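Local coordinates for beta-N-acetylhexosaminidase (Mycobacterium smegmatis, PDB 4YYF), which probably hydrolyses terminal non-reducing N-acetyl-D-hexosamine residues from N-acetyl-beta-D-hexosaminides, as a family 3 glycoside hydrolase, at residues 56-60 / 86-90; 116-120 / 142-146. The protein carries 1 engineered substitution. Residue numbers count along the deposited sequence, not the author numbering.

Interaction 1: 56-60 / 86-90; sequences AADAR and SLGDI
This is a parallel helix-helix contact on the outside of the barrel, made by the first turns of helices 56-66 and 86-93. Both segments are regular alpha-helix, with Arg60 N bonded to Ala56 O at 2.7 Å and Ile90 N to Ser86 O at 3.0 Å. Their axes approach to 10.2 Å and run only 8° apart. The register sets Ala56 beside Ser86 (CA to CA 6.3 Å) and, one turn on, Arg60 beside Ile90 (CA to CA 5.9 Å). Ala56 CB meets Ser86 OG at 3.4 Å. Ile90, m then t, puts its CD1 between the two helices, 3.7 Å from Ala56 O and 4.2 Å from Ala59 CB. The two helices belong to successive beta-alpha units of the TIM barrel: one follows strand 49-52, the other strand 70-73, and Ala59 and Leu87 both pack on Ile71 of that second strand. At the exposed border Arg60 (t, t, m, chi4 -80°) reaches across so that NH1 and NH2 each donate to OD2 of Asp89 (t) at 3.0 Å, a salt bridge at the edge of the guanidinium. Ile90 CG1 lies over one guanidinium face, 3.7 Å from Arg60 CZ.

Interaction 2: 116-120 / 142-146; sequences LIGSQ and RGRKM. With ACT (acetate ion), chain E.
Start with Arg142, on helix 132-148: its rotamer is m, t, p with chi4 75°, and the chi3 bend turns the guanidinium in against the loop that follows helix 114-117. Ile117 and Lys145 face each other, CA to CA 6.1 Å. NH1 and NH2 of Arg142 both donate to Gly118 O, at 2.9 and 3.0 Å. Gly118 leaves the helix with phi/psi of 93/160, where a CB would jam against the preceding carbonyl; Ser119 and Gln120 continue extended. Ile117 CD1 lies over one guanidinium face, 3.5 Å from Arg142 NH2, and Gln120 CB over the other. Ile117 (p, t) also touches Lys145 CB through CG2 at 3.6 Å and CG of selenomethionine Met146 through CD1 at 4.3 Å. In Gln120 (t, t, chi3 -80°) OE1 is hydrogen-bonded to Tyr189 OH and lies 3.2 Å from the oxygen of water 1, which accepts from Arg142 NE at 2.8 Å. Lys145, m then extended, bonds through NZ weakly to Ile117 O (3.5 Å) and to acetate O (2.7 Å); Arg142 NH1 holds acetate OXT at 2.8 Å. Glu105, salt-bridged to Arg142 NH2, answers part of the charge, yet Lys145 and NH1 still leave room for an anion, here an acetate probably from the crystallisation liquor.

Both contacts belong to the TIM-barrel domain and come in series along the chain, interaction 1 closing before interaction 2 opens. Their centres are 21 Å apart; the nearest atoms are about 7 Å apart, so they do not touch. What joins them is the sheet: Ile71 of strand 70-73 backs interaction 1, Glu105 of strand 100-107 backs interaction 2, and these two strands pair in parallel. The acetate sits at interaction 2, while interaction 1 has no bound group. Neither contact includes the sodium site at Ala347 and Ser351. Both use an arginine, but Arg60 bridges two helices at an exposed border, whereas Arg142 is buried and ties a loop to a helix.

Interaction 1: 56-60 / 86-90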
loop_
_atom_site.group_PDB
_atom_site.type_symbol
_atom_site.label_atom_id
_atom_site.label_comp_id
_atom_site.label_asym_id
_atom_site.label_seq_id
_atom_site.Cartn_x
_atom_site.Cartn_y
_atom_site.Cartn_z
ATOM N N ALA A 56 -1.370 -16.925 -13.060
ATOM C CA ALA A 56 -0.631 -16.372 -14.189
ATOM C C ALA A 56 -1.565 -15.879 -15.302
ATOM O O ALA A 56 -1.344 -14.810 -15.847
ATOM C CB ALA A 56 0.371 -17.388 -14.735
ATOM N N ALA A 57 -2.600 -16.653 -15.636
ATOM C CA ALA A 57 -3.480 -16.290 -16.764
ATOM C C ALA A 57 -4.247 -14.996 -16.480
ATOM O O ALA A 57 -4.467 -14.162 -17.367
ATOM C CB ALA A 57 -4.452 -17.444 -17.110
ATOM N N ASP A 58 -4.643 -14.827 -15.229
ATOM C CA ASP A 58 -5.345 -13.626 -14.778
ATOM C C ASP A 58 -4.390 -12.414 -14.836
ATOM O O ASP A 58 -4.743 -11.334 -15.351
ATOM C CB ASP A 58 -5.855 -13.871 -13.343
ATOM C CG ASP A 58 -6.728 -12.741 -12.813
ATOM O OD1 ASP A 58 -7.486 -12.129 -13.597
ATOM O OD2 ASP A 58 -6.663 -12.473 -11.587
ATOM N N ALA A 59 -3.167 -12.601 -14.342
ATOM C CA ALA A 59 -2.163 -11.539 -14.377
ATOM C C ALA A 59 -1.769 -11.212 -15.809
ATOM O O ALA A 59 -1.603 -10.042 -16.164
ATOM C CB ALA A 59 -0.925 -11.929 -13.573
ATOM N N ARG A 60 -1.599 -12.244 -16.629
ATOM C CA ARG A 60 -1.175 -12.019 -18.011
ATOM C C ARG A 60 -2.202 -11.181 -18.780
ATOM O O ARG A 60 -1.841 -10.270 -19.513
ATOM C CB ARG A 60 -0.931 -13.342 -18.736
ATOM C CG ARG A 60 -0.397 -13.152 -20.160
ATOM C CD ARG A 60 -0.078 -14.485 -20.838
ATOM N NE ARG A 60 0.998 -15.191 -20.143
ATOM C CZ ARG A 60 2.293 -14.922 -20.294
ATOM N NH1 ARG A 60 2.688 -13.951 -21.120
ATOM N NH2 ARG A 60 3.193 -15.629 -19.617
ATOM N N SER A 86 6.580 -17.587 -15.148
ATOM C CA SER A 86 5.493 -16.834 -15.768
ATOM C C SER A 86 5.462 -15.367 -15.321
ATOM O O SER A 86 5.257 -14.478 -16.145
ATOM C CB SER A 86 4.142 -17.551 -15.611
ATOM O OG SER A 86 3.729 -17.537 -14.266
ATOM N N LEU A 87 5.709 -15.082 -14.043
ATOM C CA LEU A 87 5.741 -13.675 -13.626
ATOM C C LEU A 87 6.834 -12.905 -14.366
ATOM O O LEU A 87 6.597 -11.804 -14.858
ATOM C CB LEU A 87 5.908 -13.520 -12.111
ATOM C CG LEU A 87 5.997 -12.050 -11.648
ATOM C CD1 LEU A 87 4.703 -11.262 -11.953
ATOM C CD2 LEU A 87 6.335 -11.973 -10.180
ATOM N N GLY A 88 8.023 -13.497 -14.466
ATOM C CA GLY A 88 9.124 -12.872 -15.176
ATOM C C GLY A 88 8.763 -12.545 -16.612
ATOM O O GLY A 88 9.073 -11.467 -17.105
ATOM N N ASP A 89 8.088 -13.479 -17.274
ATOM C CA ASP A 89 7.692 -13.301 -18.659
ATOM C C ASP A 89 6.694 -12.153 -18.825
ATOM O O ASP A 89 6.816 -11.328 -19.740
ATOM C CB ASP A 89 7.098 -14.601 -19.187
ATOM C CG ASP A 89 6.781 -14.537 -20.663
ATOM O OD1 ASP A 89 7.731 -14.557 -21.464
ATOM O OD2 ASP A 89 5.589 -14.483 -21.019
ATOM N N ILE A 90 5.708 -12.099 -17.936
ATOM C CA ILE A 90 4.684 -11.045 -17.974
ATOM C C ILE A 90 5.302 -9.677 -17.671
ATOM O O ILE A 90 5.015 -8.683 -18.347
ATOM C CB ILE A 90 3.556 -11.368 -16.968
ATOM C CG1 ILE A 90 2.808 -12.624 -17.427
ATOM C CG2 ILE A 90 2.583 -10.197 -16.823
ATOM C CD1 ILE A 90 1.984 -13.294 -16.339
#

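Interaction 2: 116-120 / 142-146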
loop_
_atom_site.group_PDB
_atom_site.type_symbol
_atom_site.label_atom_id
_atom_site.label_comp_id
_atom_site.label_asym_id
_atom_site.label_seq_id
_atom_site.Cartn_x
_atom_site.Cartn_y
_atom_site.Cartn_z
ATOM N N LEU A 116 7.348 -20.246 0.580
ATOM C CA LEU A 116 8.524 -20.145 -0.287
ATOM C C LEU A 116 9.729 -19.511 0.396
ATOM O O LEU A 116 10.870 -19.829 0.078
ATOM C CB LEU A 116 8.184 -19.343 -1.555
ATOM C CG LEU A 116 7.200 -19.987 -2.535
ATOM C CD1 LEU A 116 6.724 -18.955 -3.559
ATOM C CD2 LEU A 116 7.830 -21.163 -3.250
ATOM N N ILE A 117 9.496 -18.586 1.321
ATOM C CA ILE A 117 10.630 -17.874 1.903
ATOM C C ILE A 117 10.862 -18.201 3.381
ATOM O O ILE A 117 11.786 -17.668 3.998
ATOM C CB ILE A 117 10.553 -16.334 1.686
ATOM C CG1 ILE A 117 9.436 -15.704 2.532
ATOM C CG2 ILE A 117 10.389 -16.002 0.197
ATOM C CD1 ILE A 117 9.498 -14.155 2.554
ATOM N N GLY A 118 10.026 -19.078 3.933
ATOM C CA GLY A 118 10.124 -19.461 5.331
ATOM C C GLY A 118 9.218 -18.601 6.191
ATOM O O GLY A 118 8.834 -17.506 5.797
ATOM N N SER A 119 8.879 -19.070 7.378
ATOM C CA SER A 119 8.074 -18.241 8.266
ATOM C C SER A 119 8.955 -17.325 9.127
ATOM O O SER A 119 10.145 -17.571 9.315
ATOM C CB SER A 119 7.181 -19.107 9.147
ATOM O OG SER A 119 7.969 -19.845 10.045
ATOM N N GLN A 120 8.352 -16.262 9.641
ATOM C CA GLN A 120 9.027 -15.306 10.505
ATOM C C GLN A 120 8.078 -15.057 11.665
ATOM O O GLN A 120 6.858 -15.074 11.475
ATOM C CB GLN A 120 9.262 -14.013 9.726
ATOM C CG GLN A 120 9.866 -12.850 10.510
ATOM C CD GLN A 120 9.454 -11.522 9.925
ATOM O OE1 GLN A 120 10.023 -11.062 8.928
ATOM N NE2 GLN A 120 8.440 -10.906 10.523
ATOM N N ARG A 142 14.881 -11.487 4.062
ATOM C CA ARG A 142 13.585 -11.806 3.468
ATOM C C ARG A 142 13.271 -10.958 2.245
ATOM O O ARG A 142 12.676 -11.439 1.291
ATOM C CB ARG A 142 12.473 -11.728 4.512
ATOM C CG ARG A 142 12.605 -12.842 5.543
ATOM C CD ARG A 142 11.616 -12.668 6.685
ATOM N NE ARG A 142 10.244 -13.031 6.328
ATOM C CZ ARG A 142 9.820 -14.289 6.201
ATOM N NH1 ARG A 142 10.672 -15.296 6.344
ATOM N NH2 ARG A 142 8.545 -14.543 5.920
ATOM N N GLY A 143 13.697 -9.705 2.267
ATOM C CA GLY A 143 13.605 -8.854 1.093
ATOM C C GLY A 143 14.311 -9.442 -0.125
ATOM O O GLY A 143 13.786 -9.396 -1.232
ATOM N N ARG A 144 15.510 -9.978 0.069
ATOM C CA ARG A 144 16.239 -10.586 -1.038
ATOM C C ARG A 144 15.484 -11.799 -1.547
ATOM O O ARG A 144 15.430 -12.034 -2.750
ATOM C CB ARG A 144 17.657 -10.969 -0.608
ATOM C CG ARG A 144 18.567 -9.765 -0.424
ATOM C CD ARG A 144 19.854 -10.127 0.279
ATOM N NE ARG A 144 20.731 -8.958 0.408
ATOM C CZ ARG A 144 21.803 -8.905 1.183
ATOM N NH1 ARG A 144 22.136 -9.959 1.919
ATOM N NH2 ARG A 144 22.537 -7.792 1.231
ATOM N N LYS A 145 14.892 -12.562 -0.629
ATOM C CA LYS A 145 14.118 -13.745 -1.010
ATOM C C LYS A 145 12.883 -13.343 -1.803
ATOM O O LYS A 145 12.492 -14.042 -2.734
ATOM C CB LYS A 145 13.752 -14.596 0.213
ATOM C CG LYS A 145 14.927 -15.348 0.832
ATOM C CD LYS A 145 14.523 -15.970 2.168
ATOM C CE LYS A 145 15.690 -16.635 2.875
ATOM N NZ LYS A 145 15.246 -17.374 4.114
HETATM N N MSE A 146 12.282 -12.208 -1.449
HETATM C CA MSE A 146 11.170 -11.651 -2.232
HETATM C C MSE A 146 11.587 -11.175 -3.620
HETATM O O MSE A 146 10.880 -11.406 -4.598
HETATM C CB MSE A 146 10.519 -10.469 -1.484
HETATM C CG MSE A 146 9.744 -10.888 -0.267
HETATM SE SE MSE A 146 9.043 -9.299 0.621
HETATM C CE MSE A 146 9.768 -9.634 2.416
HETATM C C ACT E . 14.414 -15.198 7.033
HETATM O O ACT E . 14.974 -15.481 5.951
HETATM O OXT ACT E . 13.286 -15.706 7.205
HETATM C CH3 ACT E . 15.050 -14.287 8.040
HETATM O O HOH W 1 8.166 -11.186 6.343
#